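Local coordinates for structural protein VP1 (Trichodysplasia spinulosa-associated polyomavirus, PDB 4U60) that forms pentameric jelly-roll capsomers of a human polyomavirus and binds sialylated glycolipid glycans such as the GM1 oligosaccharide, at residues L82-L87 and R276-N280; S104-V108 and I121-V125. All coordinates share one frame. Numbering follows the deposited sequence.

The two contacts lie on opposite sides of the chain's centre, their own centres about 54 Å apart, and share no segment. Interaction 1 is a surface contact at one end of the jelly roll, where strands 86-99 and 260-279 pair and the chain terminates; interaction 2 is buried, within the long loop that connects strands 86-99 and 129-136. Their chemistry follows their place. Residues 82-87 and 276-280 are joined chiefly by direct hydrogen bonds, five in all, with few apolar contacts. Between 104-108 and 121-125 there is one direct hydrogen bond, with aliphatic packing and two bridging waters, beside a neighbouring subunit.

Interaction 1. Residues L82-L87 and R276-N280; sequences LTCNTL and RTVRN
This is antiparallel strand pairing within the VP1 jelly roll. The loop 82-85 runs into strand 86-99, whose first residues, Thr-86 and Leu-87, are extended and meet the C-terminal end of strand 260-279. Thr-86 faces Arg-279 as a non-hydrogen-bonded pair (CA-CA 4.7 Å), and Leu-87 faces Val-278 as a hydrogen-bonded pair (CA-CA 5.4 Å). Backbone bonds set this register: Leu-87 N to Val-278 O, 2.9 Å; Val-278 N to Leu-87 O, 2.8 Å; and Asn-280 N to Asn-85 O, 2.9 Å. A CA-H...O contact adds Thr-277 CA to Leu-87 O at 3.4 Å.

Side-chain polar bonds come from Asn-280, chi1 t, whose ND2 donates to Leu-82 O (3.0 Å) and Cys-84 O (2.7 Å), so that one amide holds the turn. A water lies within hydrogen-bonding distance of Thr-83 O (2.9 Å) and Asn-280 OXT (3.0 Å), bridging turn and terminal carboxylate.

Apolar contact is slight: Leu-87 (chi1 m, chi2 t) and Val-278 share one sheet face, CB to CG2 4.2 Å, while Leu-87 CD1 lies 3.5 Å from Asn-280 CG. Beyond the pair, Arg-276 forms a salt bridge with Glu-91, and the backbone of Thr-277 hydrogen-bonds strand 12-29. Because backbone groups supply every acceptor of these direct hydrogen bonds, the loop's fit to the C-terminus depends on main-chain shape and the Asn-280 carboxamide.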
# COMPACT_ATOMS: atom_id res chain seq x y z
N LEU C 82 -22.56 -2.23 47.65
CA LEU C 82 -21.12 -2.16 47.36
C LEU C 82 -20.24 -2.91 48.38
O LEU C 82 -19.02 -2.91 48.25
CB LEU C 82 -20.65 -0.70 47.26
CG LEU C 82 -21.26 0.23 46.20
CD1 LEU C 82 -20.41 1.49 46.04
CD2 LEU C 82 -21.43 -0.45 44.86
N THR C 83 -20.84 -3.53 49.39
CA THR C 83 -20.09 -4.29 50.40
C THR C 83 -20.08 -5.81 50.17
O THR C 83 -19.52 -6.54 50.97
CB THR C 83 -20.63 -4.01 51.82
OG1 THR C 83 -21.94 -4.58 51.96
CG2 THR C 83 -20.68 -2.52 52.08
N CYS C 84 -20.67 -6.28 49.06
CA CYS C 84 -20.67 -7.71 48.73
C CYS C 84 -19.24 -8.22 48.47
O CYS C 84 -18.36 -7.44 48.10
CB CYS C 84 -21.56 -7.98 47.51
SG CYS C 84 -23.32 -7.73 47.81
N ASN C 85 -19.03 -9.53 48.68
CA ASN C 85 -17.71 -10.16 48.50
C ASN C 85 -17.23 -10.15 47.04
O ASN C 85 -16.03 -10.18 46.77
CB ASN C 85 -17.73 -11.60 49.00
CG ASN C 85 -17.94 -11.71 50.52
OD1 ASN C 85 -18.07 -12.82 51.03
ND2 ASN C 85 -17.99 -10.59 51.24
N THR C 86 -18.19 -10.14 46.12
CA THR C 86 -17.91 -9.90 44.70
C THR C 86 -18.85 -8.83 44.19
O THR C 86 -19.89 -8.56 44.79
CB THR C 86 -18.10 -11.17 43.84
OG1 THR C 86 -19.47 -11.58 43.88
CG2 THR C 86 -17.19 -12.29 44.34
N LEU C 87 -18.45 -8.22 43.07
CA LEU C 87 -19.26 -7.22 42.39
C LEU C 87 -19.29 -7.53 40.90
O LEU C 87 -18.57 -8.40 40.42
CB LEU C 87 -18.69 -5.82 42.64
CG LEU C 87 -18.74 -5.28 44.07
CD1 LEU C 87 -17.99 -3.96 44.16
CD2 LEU C 87 -20.18 -5.12 44.58
N ARG C 276 -19.28 -8.98 33.92
CA ARG C 276 -18.13 -9.70 34.46
C ARG C 276 -18.10 -9.59 35.99
O ARG C 276 -18.15 -8.50 36.55
CB ARG C 276 -16.85 -9.12 33.88
CG ARG C 276 -15.56 -9.65 34.51
CD ARG C 276 -15.23 -11.05 34.02
NE ARG C 276 -14.64 -11.01 32.68
CZ ARG C 276 -13.81 -11.92 32.16
NH1 ARG C 276 -13.46 -13.00 32.86
NH2 ARG C 276 -13.32 -11.75 30.94
N THR C 277 -17.96 -10.73 36.65
CA THR C 277 -17.79 -10.73 38.11
C THR C 277 -16.34 -10.42 38.47
O THR C 277 -15.41 -10.89 37.81
CB THR C 277 -18.24 -12.07 38.72
OG1 THR C 277 -19.60 -12.32 38.34
CG2 THR C 277 -18.13 -12.04 40.27
N VAL C 278 -16.16 -9.61 39.52
CA VAL C 278 -14.84 -9.23 40.02
C VAL C 278 -14.81 -9.36 41.55
O VAL C 278 -15.84 -9.30 42.22
CB VAL C 278 -14.45 -7.78 39.61
CG1 VAL C 278 -14.56 -7.63 38.10
CG2 VAL C 278 -15.32 -6.73 40.30
N ARG C 279 -13.61 -9.52 42.08
CA ARG C 279 -13.40 -9.61 43.52
C ARG C 279 -13.67 -8.29 44.21
O ARG C 279 -13.42 -7.22 43.66
CB ARG C 279 -11.96 -9.99 43.80
CG ARG C 279 -11.57 -11.36 43.31
CD ARG C 279 -10.34 -11.87 44.06
NE ARG C 279 -10.08 -13.28 43.75
CZ ARG C 279 -10.80 -14.30 44.19
NH1 ARG C 279 -11.86 -14.11 44.98
NH2 ARG C 279 -10.48 -15.54 43.83
N ASN C 280 -14.17 -8.38 45.44
CA ASN C 280 -14.39 -7.21 46.27
C ASN C 280 -14.13 -7.59 47.73
O ASN C 280 -13.68 -8.70 48.00
CB ASN C 280 -15.82 -6.70 46.09
CG ASN C 280 -16.03 -5.31 46.68
OD1 ASN C 280 -15.23 -4.41 46.47
ND2 ASN C 280 -17.14 -5.14 47.40
OXT ASN C 280 -14.37 -6.81 48.65
O HOH W 1 -16.62 -6.68 50.60

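Interaction 2. Residues S104-V108 and I121-V125; sequences SLVNV and IGFPV
Val-108 (chi1 m) is the apolar centre: its CB lies 3.8 Å from Ile-121 CB and its CG1 4.0 Å from Pro-124 CB. At the other end Leu-105 (chi1 m, chi2 t) brings CD2 to 3.8 Å from Val-125 CB. The segments run roughly antiparallel, end-to-end directions 152° apart, with CA atoms 4.5 Å apart at Val-108 and Gly-122 and 6.4 Å at Leu-105 and Val-125. Residues 121-125 are extended but form no regular strand; in 104-108, a 3-10 end at 104-105 leads into an inverse gamma turn centred on Val-106. Both belong to the long loop between jelly-roll strands 86-99 and 129-136, which carries the glycan-binding His-109, Arg-114, Asp-118 and Lys-119; Val-106 packs on Ile-249 of a neighbouring subunit. Gly-122 N donates to Val-108 O (2.9 Å); a Gly-122 CB would clash with this oxygen. Outward, one water bridges Leu-105 O (2.8 Å), Asn-107 O (3.0 Å) and Val-125 N (3.1 Å); another lies between Asn-107 O (3.0 Å) and Phe-123 O (2.6 Å).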
# COMPACT_ATOMS: atom_id res chain seq x y z
N SER C 104 -18.95 13.35 1.84
CA SER C 104 -18.94 14.82 1.79
C SER C 104 -17.67 15.41 1.19
O SER C 104 -17.65 16.59 0.79
CB SER C 104 -19.17 15.46 3.18
OG SER C 104 -18.05 15.23 4.02
N LEU C 105 -16.62 14.60 1.12
CA LEU C 105 -15.37 15.04 0.54
C LEU C 105 -15.40 14.98 -0.98
O LEU C 105 -14.48 15.45 -1.64
CB LEU C 105 -14.22 14.21 1.12
CG LEU C 105 -14.08 14.29 2.66
CD1 LEU C 105 -12.94 13.34 3.05
CD2 LEU C 105 -13.80 15.71 3.11
N VAL C 106 -16.48 14.43 -1.56
CA VAL C 106 -16.70 14.45 -3.00
C VAL C 106 -17.38 15.78 -3.32
O VAL C 106 -18.58 15.86 -3.61
CB VAL C 106 -17.57 13.25 -3.44
CG1 VAL C 106 -17.80 13.27 -4.96
CG2 VAL C 106 -16.97 11.92 -3.01
N ASN C 107 -16.61 16.85 -3.23
CA ASN C 107 -17.16 18.19 -3.40
C ASN C 107 -16.03 19.10 -3.82
O ASN C 107 -15.10 19.32 -3.05
CB ASN C 107 -17.81 18.67 -2.12
CG ASN C 107 -18.52 20.01 -2.28
OD1 ASN C 107 -18.19 20.79 -3.18
ND2 ASN C 107 -19.47 20.29 -1.40
N VAL C 108 -16.11 19.60 -5.05
CA VAL C 108 -15.07 20.45 -5.63
C VAL C 108 -15.66 21.74 -6.21
O VAL C 108 -15.05 22.36 -7.07
CB VAL C 108 -14.24 19.69 -6.68
CG1 VAL C 108 -13.42 18.61 -6.02
CG2 VAL C 108 -15.11 19.09 -7.76
N ILE C 121 -11.31 22.24 -11.25
CA ILE C 121 -12.02 21.98 -10.00
C ILE C 121 -11.52 22.84 -8.83
O ILE C 121 -10.35 23.24 -8.79
CB ILE C 121 -11.93 20.51 -9.56
CG1 ILE C 121 -10.48 20.12 -9.25
CG2 ILE C 121 -12.56 19.59 -10.59
CD1 ILE C 121 -10.36 18.78 -8.57
N GLY C 122 -12.42 23.12 -7.89
CA GLY C 122 -11.98 23.63 -6.59
C GLY C 122 -11.16 22.53 -5.92
O GLY C 122 -11.45 21.33 -6.09
N PHE C 123 -10.14 22.92 -5.18
CA PHE C 123 -9.33 21.94 -4.45
C PHE C 123 -10.24 21.19 -3.49
O PHE C 123 -10.95 21.82 -2.71
CB PHE C 123 -8.26 22.63 -3.63
CG PHE C 123 -7.13 23.22 -4.42
CD1 PHE C 123 -7.08 23.26 -5.80
CD2 PHE C 123 -6.08 23.78 -3.70
CE1 PHE C 123 -5.99 23.86 -6.46
CE2 PHE C 123 -5.02 24.38 -4.34
CZ PHE C 123 -4.97 24.41 -5.71
N PRO C 124 -10.20 19.86 -3.51
CA PRO C 124 -10.93 19.14 -2.48
C PRO C 124 -10.21 19.26 -1.13
O PRO C 124 -9.04 19.73 -1.06
CB PRO C 124 -10.92 17.71 -2.99
CG PRO C 124 -9.63 17.62 -3.70
CD PRO C 124 -9.44 18.96 -4.37
N VAL C 125 -10.92 18.90 -0.07
CA VAL C 125 -10.29 18.85 1.24
C VAL C 125 -9.20 17.80 1.17
O VAL C 125 -9.46 16.66 0.77
CB VAL C 125 -11.30 18.51 2.34
CG1 VAL C 125 -10.60 18.14 3.64
CG2 VAL C 125 -12.27 19.66 2.56
O HOH W 2 -13.86 18.06 -0.68
O HOH W 3 -13.39 21.38 -1.79